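Local coordinates for protein dextranase (Pseudarthrobacter oxydans, PDB 6NZS) that catalyses the endohydrolysis of (1->6)-alpha-D-glucosidic linkages in dextran, as a family 49 glycoside hydrolase, at residues I414-P420 with L450-W456; T463-P467 with A493-T497. One frame throughout, in Å; residues are numbered along the deposited sequence.

Interaction 1. Residues I414-P420 with L450-W456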
ATOM      1  N   ILE A 414       3.103  -9.437   2.235  1.00  8.63           N
ATOM      2  CA  ILE A 414       3.804  -9.359   3.517  1.00  9.55           C
ATOM      3  C   ILE A 414       5.209  -9.935   3.352  1.00 10.10           C
ATOM      4  O   ILE A 414       5.377 -11.022   2.791  1.00 11.04           O
ATOM      5  CB  ILE A 414       3.022 -10.146   4.578  1.00  9.12           C
ATOM      6  CG1 ILE A 414       1.743  -9.399   4.956  1.00 11.50           C
ATOM      7  CG2 ILE A 414       3.894 -10.421   5.804  1.00 11.38           C
ATOM      8  CD1 ILE A 414       0.620 -10.304   5.457  1.00 13.94           C
ATOM      9  N   GLN A 415       6.224  -9.223   3.863  1.00  9.74           N
ATOM     10  CA  GLN A 415       7.627  -9.616   3.728  1.00 10.08           C
ATOM     11  C   GLN A 415       8.313  -9.572   5.089  1.00 11.08           C
ATOM     12  O   GLN A 415       8.207  -8.570   5.797  1.00 12.12           O
ATOM     13  CB  GLN A 415       8.336  -8.616   2.811  1.00 11.12           C
ATOM     14  CG  GLN A 415       9.830  -8.883   2.599  1.00 11.29           C
ATOM     15  CD  GLN A 415      10.064 -10.180   1.869  1.00 10.55           C
ATOM     16  OE1 GLN A 415      10.506 -11.167   2.451  1.00 11.77           O
ATOM     17  NE2 GLN A 415       9.737 -10.195   0.577  1.00 10.27           N
ATOM     18  N   TRP A 416       9.054 -10.633   5.436  1.00 11.00           N
ATOM     19  CA  TRP A 416       9.959 -10.572   6.583  1.00 10.78           C
ATOM     20  C   TRP A 416      11.344 -11.132   6.281  1.00 11.67           C
ATOM     21  O   TRP A 416      12.171 -11.236   7.200  1.00 13.14           O
ATOM     22  CB  TRP A 416       9.359 -11.193   7.859  1.00 12.17           C
ATOM     23  CG  TRP A 416       9.195 -12.685   7.864  1.00 12.75           C
ATOM     24  CD1 TRP A 416      10.146 -13.625   8.170  1.00 12.03           C
ATOM     25  CD2 TRP A 416       7.991 -13.413   7.581  1.00 12.29           C
ATOM     26  NE1 TRP A 416       9.603 -14.887   8.090  1.00 12.25           N
ATOM     27  CE2 TRP A 416       8.285 -14.786   7.729  1.00 12.15           C
ATOM     28  CE3 TRP A 416       6.689 -13.035   7.233  1.00 12.40           C
ATOM     29  CZ2 TRP A 416       7.325 -15.782   7.534  1.00 12.27           C
ATOM     30  CZ3 TRP A 416       5.737 -14.029   7.027  1.00 14.55           C
ATOM     31  CH2 TRP A 416       6.064 -15.385   7.175  1.00 14.40           C
ATOM     32  N   GLY A 417      11.632 -11.464   5.023  1.00 12.34           N
ATOM     33  CA  GLY A 417      12.924 -12.003   4.638  1.00 11.96           C
ATOM     34  C   GLY A 417      13.926 -10.967   4.167  1.00 13.13           C
ATOM     35  O   GLY A 417      14.006  -9.868   4.733  1.00 12.52           O
ATOM     36  N   TRP A 418      14.692 -11.329   3.126  1.00 12.40           N
ATOM     37  CA  TRP A 418      15.776 -10.549   2.513  1.00 12.93           C
ATOM     38  C   TRP A 418      17.094 -10.597   3.286  1.00 14.03           C
ATOM     39  O   TRP A 418      18.164 -10.530   2.674  1.00 14.33           O
ATOM     40  CB  TRP A 418      15.402  -9.092   2.222  1.00 13.19           C
ATOM     41  CG  TRP A 418      14.351  -8.862   1.154  1.00 11.77           C
ATOM     42  CD1 TRP A 418      13.146  -8.229   1.320  1.00 12.31           C
ATOM     43  CD2 TRP A 418      14.438  -9.200  -0.243  1.00 11.93           C
ATOM     44  NE1 TRP A 418      12.471  -8.178   0.122  1.00 13.08           N
ATOM     45  CE2 TRP A 418      13.238  -8.766  -0.851  1.00 11.86           C
ATOM     46  CE3 TRP A 418      15.401  -9.848  -1.030  1.00 12.81           C
ATOM     47  CZ2 TRP A 418      12.981  -8.941  -2.211  1.00 10.98           C
ATOM     48  CZ3 TRP A 418      15.145 -10.018  -2.387  1.00 12.35           C
ATOM     49  CH2 TRP A 418      13.937  -9.574  -2.961  1.00 11.64           C
ATOM     50  N   THR A 419      17.038 -10.632   4.614  1.00 12.93           N
ATOM     51  CA  THR A 419      18.223 -10.785   5.453  1.00 15.78           C
ATOM     52  C   THR A 419      17.816 -11.585   6.677  1.00 15.54           C
ATOM     53  O   THR A 419      16.627 -11.648   7.011  1.00 13.96           O
ATOM     54  CB  THR A 419      18.796  -9.430   5.924  1.00 16.83           C
ATOM     55  OG1 THR A 419      17.927  -8.827   6.896  1.00 18.03           O
ATOM     56  CG2 THR A 419      19.019  -8.452   4.792  1.00 22.10           C
ATOM     57  N   PRO A 420      18.772 -12.189   7.386  1.00 14.45           N
ATOM     58  CA  PRO A 420      18.455 -12.703   8.723  1.00 14.57           C
ATOM     59  C   PRO A 420      18.000 -11.557   9.618  1.00 15.04           C
ATOM     60  O   PRO A 420      18.481 -10.428   9.500  1.00 16.18           O
ATOM     61  CB  PRO A 420      19.793 -13.288   9.208  1.00 15.83           C
ATOM     62  CG  PRO A 420      20.558 -13.565   7.957  1.00 16.49           C
ATOM     63  CD  PRO A 420      20.163 -12.487   6.996  1.00 15.72           C
ATOM     64  N   LEU A 450       2.213 -14.128   1.692  1.00  8.85           N
ATOM     65  CA  LEU A 450       3.184 -14.055   2.785  1.00  8.18           C
ATOM     66  C   LEU A 450       4.536 -14.591   2.321  1.00  9.46           C
ATOM     67  O   LEU A 450       4.605 -15.594   1.604  1.00 10.86           O
ATOM     68  CB  LEU A 450       2.690 -14.843   4.007  1.00 10.91           C
ATOM     69  CG  LEU A 450       1.358 -14.372   4.588  1.00 10.60           C
ATOM     70  CD1 LEU A 450       0.248 -15.375   4.300  1.00 12.95           C
ATOM     71  CD2 LEU A 450       1.501 -14.121   6.089  1.00 12.97           C
ATOM     72  N   ASN A 451       5.623 -13.942   2.751  1.00  9.57           N
ATOM     73  CA  ASN A 451       6.924 -14.243   2.165  1.00  9.98           C
ATOM     74  C   ASN A 451       8.052 -13.912   3.129  1.00 10.77           C
ATOM     75  O   ASN A 451       8.039 -12.868   3.780  1.00 11.02           O
ATOM     76  CB  ASN A 451       7.067 -13.416   0.879  1.00 10.30           C
ATOM     77  CG  ASN A 451       8.339 -13.693   0.088  1.00 10.13           C
ATOM     78  OD1 ASN A 451       8.945 -12.750  -0.416  1.00 10.50           O
ATOM     79  ND2 ASN A 451       8.720 -14.962  -0.069  1.00  9.46           N
ATOM     80  N   SER A 452       9.018 -14.823   3.202  1.00 11.96           N
ATOM     81  CA  SER A 452      10.387 -14.525   3.618  1.00 11.19           C
ATOM     82  C   SER A 452      11.250 -14.771   2.387  1.00 12.05           C
ATOM     83  O   SER A 452      11.590 -15.917   2.073  1.00 11.27           O
ATOM     84  CB  SER A 452      10.833 -15.409   4.775  1.00 11.79           C
ATOM     85  OG  SER A 452      12.246 -15.277   4.967  1.00 12.60           O
ATOM     86  N   SER A 453      11.574 -13.701   1.669  1.00 10.65           N
ATOM     87  CA  SER A 453      12.414 -13.837   0.489  1.00 10.73           C
ATOM     88  C   SER A 453      13.814 -14.299   0.883  1.00 11.27           C
ATOM     89  O   SER A 453      14.281 -14.069   2.008  1.00 12.58           O
ATOM     90  CB  SER A 453      12.512 -12.502  -0.248  1.00 12.62           C
ATOM     91  OG  SER A 453      13.294 -12.629  -1.433  1.00 12.43           O
ATOM     92  N   SER A 454      14.486 -14.950  -0.063  1.00 12.43           N
ATOM     93  CA  SER A 454      15.902 -15.265   0.073  1.00 12.91           C
ATOM     94  C   SER A 454      16.722 -13.970   0.113  1.00 13.90           C
ATOM     95  O   SER A 454      16.196 -12.866  -0.026  1.00 13.19           O
ATOM     96  CB  SER A 454      16.320 -16.181  -1.072  1.00 13.60           C
ATOM     97  OG  SER A 454      16.015 -15.579  -2.317  1.00 14.38           O
ATOM     98  N   HIS A 455      18.041 -14.110   0.290  1.00 14.59           N
ATOM     99  CA  HIS A 455      18.883 -12.960   0.615  1.00 14.83           C
ATOM    100  C   HIS A 455      19.053 -12.018  -0.572  1.00 15.92           C
ATOM    101  O   HIS A 455      19.343 -12.448  -1.689  1.00 16.71           O
ATOM    102  CB  HIS A 455      20.256 -13.435   1.081  1.00 16.30           C
ATOM    103  CG  HIS A 455      20.955 -12.456   1.973  1.00 16.51           C
ATOM    104  ND1 HIS A 455      21.487 -11.273   1.509  1.00 18.35           N
ATOM    105  CD2 HIS A 455      21.192 -12.480   3.307  1.00 17.59           C
ATOM    106  CE1 HIS A 455      22.029 -10.612   2.519  1.00 20.11           C
ATOM    107  NE2 HIS A 455      21.864 -11.324   3.619  1.00 18.29           N
ATOM    108  N   TRP A 456      18.919 -10.714  -0.308  1.00 14.69           N
ATOM    109  CA  TRP A 456      19.062  -9.712  -1.363  1.00 17.36           C
ATOM    110  C   TRP A 456      20.441  -9.747  -2.016  1.00 17.27           C
ATOM    111  O   TRP A 456      20.577  -9.381  -3.187  1.00 19.00           O
ATOM    112  CB  TRP A 456      18.761  -8.309  -0.824  1.00 16.74           C
ATOM    113  CG  TRP A 456      19.793  -7.781   0.142  1.00 17.96           C
ATOM    114  CD1 TRP A 456      19.783  -7.905   1.497  1.00 19.20           C
ATOM    115  CD2 TRP A 456      20.978  -7.040  -0.184  1.00 22.33           C
ATOM    116  NE1 TRP A 456      20.889  -7.288   2.043  1.00 21.38           N
ATOM    117  CE2 TRP A 456      21.639  -6.752   1.029  1.00 23.14           C
ATOM    118  CE3 TRP A 456      21.546  -6.597  -1.384  1.00 24.49           C
ATOM    119  CZ2 TRP A 456      22.839  -6.039   1.077  1.00 25.60           C
ATOM    120  CZ3 TRP A 456      22.735  -5.890  -1.336  1.00 23.73           C
ATOM    121  CH2 TRP A 456      23.370  -5.619  -0.114  1.00 25.40           C
TER
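Strands 414-415 and 450-452 run parallel and in register, with Ile414 beside Leu450 and Gln415 beside Asn451. Trp416 N donates to Asn451 O (3.0 Å). On one face Ile414 and Leu450, both m at chi1, meet through CD1 and CD2 at 4.0 Å. On the other face Gln415 and Asn451 are both t. Gln415 NE2 donates to Asn451 OD1 (2.9 Å) and also to Asp389. Gln415 OE1 accepts from Ser453 N (2.9 Å) and, within its own segment, Gly417 N (2.8 Å). Trp416, chi1 p, puts a ring face on Ser452 CB, a CH-pi contact. Trp418 CB points away, but the m rotamer lays the six-membered ring over Ser453 CB, 3.8 Å from CB to the centroid. Its NE1 hydrogen-bonds to Asp389. Beyond the strands, Trp418 N to Ser453 O (3.0 Å) and Trp456 N to Trp418 O (3.1 Å) keep the loops joined. Such in-register stacking of like residues, Gln on Asn and Ile on Leu, is characteristic of successive coils of a right-handed parallel beta-helix.

Interaction 2. Residues T463-P467 with A493-T497; sequences TKADP and ALSDT
Residues 463-467 form a loop that leads to a corner at Pro467. Residues 493-497 leave one strand at Ala493, turn at Leu494 and enter the next strand. Ala465 is extended (phi/psi -86/167°), as is Asp466 (-135/103°). Pro467 bends the chain (-64/-11°). Leu494 turns (-99/-1°) beside the extended Ala465, two residues ahead of the level of Pro467. Ser495 is extended again (-145/159°). Ala465 CA lies 4.0 Å from Leu494 CA, and Asp466 CA lies 5.4 Å from Ser495 CA.

One backbone hydrogen bond joins the segments and sets the register. Asp466 N donates to Leu494 O at 2.9 Å, nearly straight at 168°. Ala465 CA also sits 3.4 Å from Leu494 O.

Apolar contact is slight. Leu494 adopts the mt rotamer, and its CD2 comes 4.4 Å from Ala465 CB. The rest is van der Waals packing on backbone oxygens: Leu494 CD2 is 4.1 Å from Lys464 O, and Ala465 CB is 4.0 Å from Ala493 O.

The polar side chains have partners outside the pair. Asp466, t, hydrogen-bonds to Asn468 N through OD1. Ser495, m, hydrogen-bonds to Thr469, and Asp496, m, to Thr534 N. Asp496 OD2 approaches Pro467 O to 3.3 Å, but both are acceptors and do not bond. Lys464 CB points sideways, and the mmmt chain carries NZ to a salt bridge with Glu457. Within the second segment, Thr497 OG1 donates to Ser495 O (2.9 Å).

Both segments lie where a coil passes into strand 469-482 or 495-507, the equivalent turn in successive coils of a parallel beta-helix.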
ATOM      1  N   THR A 463      23.113 -20.368   1.332  1.00 19.74           N
ATOM      2  CA  THR A 463      24.095 -20.276   2.407  1.00 19.97           C
ATOM      3  C   THR A 463      24.145 -18.889   3.039  1.00 21.98           C
ATOM      4  O   THR A 463      25.158 -18.524   3.646  1.00 21.93           O
ATOM      5  CB  THR A 463      25.482 -20.691   1.909  1.00 21.40           C
ATOM      6  OG1 THR A 463      25.877 -19.843   0.817  1.00 22.73           O
ATOM      7  CG2 THR A 463      25.460 -22.137   1.451  1.00 21.76           C
ATOM      8  N   LYS A 464      23.065 -18.119   2.926  1.00 18.03           N
ATOM      9  CA  LYS A 464      23.021 -16.743   3.402  1.00 20.24           C
ATOM     10  C   LYS A 464      22.244 -16.584   4.704  1.00 17.19           C
ATOM     11  O   LYS A 464      21.965 -15.451   5.106  1.00 19.47           O
ATOM     12  CB  LYS A 464      22.423 -15.834   2.324  1.00 22.24           C
ATOM     13  CG  LYS A 464      23.124 -15.907   0.972  1.00 24.59           C
ATOM     14  CD  LYS A 464      24.491 -15.246   1.027  1.00 25.85           C
ATOM     15  CE  LYS A 464      24.400 -13.744   0.822  1.00 28.67           C
ATOM     16  NZ  LYS A 464      25.751 -13.097   0.911  1.00 31.55           N
ATOM     17  N   ALA A 465      21.890 -17.682   5.364  1.00 16.03           N
ATOM     18  CA  ALA A 465      21.133 -17.642   6.607  1.00 15.33           C
ATOM     19  C   ALA A 465      22.065 -17.469   7.807  1.00 20.34           C
ATOM     20  O   ALA A 465      23.288 -17.605   7.706  1.00 18.90           O
ATOM     21  CB  ALA A 465      20.306 -18.916   6.768  1.00 16.48           C
ATOM     22  N   ASP A 466      21.466 -17.155   8.956  1.00 15.48           N
ATOM     23  CA  ASP A 466      22.189 -17.020  10.223  1.00 17.39           C
ATOM     24  C   ASP A 466      21.418 -17.745  11.318  1.00 17.97           C
ATOM     25  O   ASP A 466      20.413 -17.218  11.829  1.00 17.44           O
ATOM     26  CB  ASP A 466      22.396 -15.555  10.587  1.00 16.50           C
ATOM     27  CG  ASP A 466      23.336 -15.366  11.774  1.00 20.23           C
ATOM     28  OD1 ASP A 466      23.679 -16.367  12.436  1.00 21.13           O
ATOM     29  OD2 ASP A 466      23.713 -14.204  12.044  1.00 22.39           O
ATOM     30  N   PRO A 467      21.860 -18.940  11.717  1.00 19.58           N
ATOM     31  CA  PRO A 467      21.167 -19.669  12.793  1.00 18.93           C
ATOM     32  C   PRO A 467      21.206 -18.967  14.141  1.00 19.58           C
ATOM     33  O   PRO A 467      20.486 -19.390  15.055  1.00 20.85           O
ATOM     34  CB  PRO A 467      21.912 -21.011  12.854  1.00 23.31           C
ATOM     35  CG  PRO A 467      22.633 -21.117  11.545  1.00 26.74           C
ATOM     36  CD  PRO A 467      22.977 -19.712  11.153  1.00 21.49           C
ATOM     37  N   ALA A 493      13.760 -19.520   4.916  1.00 13.27           N
ATOM     38  CA  ALA A 493      14.110 -19.092   6.268  1.00 13.31           C
ATOM     39  C   ALA A 493      15.584 -18.725   6.349  1.00 14.49           C
ATOM     40  O   ALA A 493      16.456 -19.578   6.154  1.00 14.27           O
ATOM     41  CB  ALA A 493      13.783 -20.190   7.276  1.00 13.42           C
ATOM     42  N   LEU A 494      15.853 -17.458   6.645  1.00 14.37           N
ATOM     43  CA  LEU A 494      17.205 -16.959   6.837  1.00 14.00           C
ATOM     44  C   LEU A 494      17.573 -16.864   8.308  1.00 13.65           C
ATOM     45  O   LEU A 494      18.703 -16.480   8.632  1.00 15.18           O
ATOM     46  CB  LEU A 494      17.373 -15.597   6.158  1.00 13.18           C
ATOM     47  CG  LEU A 494      17.115 -15.580   4.645  1.00 14.52           C
ATOM     48  CD1 LEU A 494      17.133 -14.150   4.123  1.00 14.90           C
ATOM     49  CD2 LEU A 494      18.140 -16.443   3.917  1.00 17.53           C
ATOM     50  N   SER A 495      16.643 -17.220   9.192  1.00 12.71           N
ATOM     51  CA  SER A 495      16.816 -17.194  10.633  1.00 15.11           C
ATOM     52  C   SER A 495      16.051 -18.377  11.203  1.00 15.93           C
ATOM     53  O   SER A 495      15.167 -18.932  10.544  1.00 15.13           O
ATOM     54  CB  SER A 495      16.225 -15.904  11.231  1.00 14.35           C
ATOM     55  OG  SER A 495      16.777 -14.734  10.646  1.00 15.11           O
ATOM     56  N   ASP A 496      16.410 -18.788  12.422  1.00 15.57           N
ATOM     57  CA  ASP A 496      15.523 -19.671  13.167  1.00 15.18           C
ATOM     58  C   ASP A 496      14.133 -19.050  13.181  1.00 14.92           C
ATOM     59  O   ASP A 496      13.986 -17.837  13.354  1.00 14.37           O
ATOM     60  CB  ASP A 496      16.012 -19.843  14.607  1.00 16.73           C
ATOM     61  CG  ASP A 496      17.216 -20.766  14.720  1.00 19.20           C
ATOM     62  OD1 ASP A 496      17.711 -21.295  13.699  1.00 17.32           O
ATOM     63  OD2 ASP A 496      17.689 -20.950  15.863  1.00 20.73           O
ATOM     64  N   THR A 497      13.110 -19.879  12.970  1.00 13.95           N
ATOM     65  CA  THR A 497      11.752 -19.393  12.758  1.00 13.88           C
ATOM     66  C   THR A 497      10.801 -20.180  13.647  1.00 16.03           C
ATOM     67  O   THR A 497      10.726 -21.409  13.541  1.00 16.92           O
ATOM     68  CB  THR A 497      11.370 -19.552  11.285  1.00 13.28           C
ATOM     69  OG1 THR A 497      12.258 -18.769  10.480  1.00 15.87           O
ATOM     70  CG2 THR A 497       9.944 -19.072  11.052  1.00 15.17           C
TER

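The two contacts follow in series and do not nest or cross. From the N terminus, the chain leaves strand 414-415, runs through 423-435 and returns at 450-452, so interaction 1 closes one coil of the beta-helix. The chain then passes through the 463-467 loop, strand 469-482 and strand 489-493 to Leu494, where interaction 2 closes the next. Their centres lie about 10 Å apart and they touch directly. Pro420 CA meets Ser495 OG at 3.3 Å, and His455 CB meets Lys464 CB at 3.5 Å. Together they join the parallel sheet holding 414-415, 450-452 and 489-493 to the corners that open strands 469-482 and 495-507.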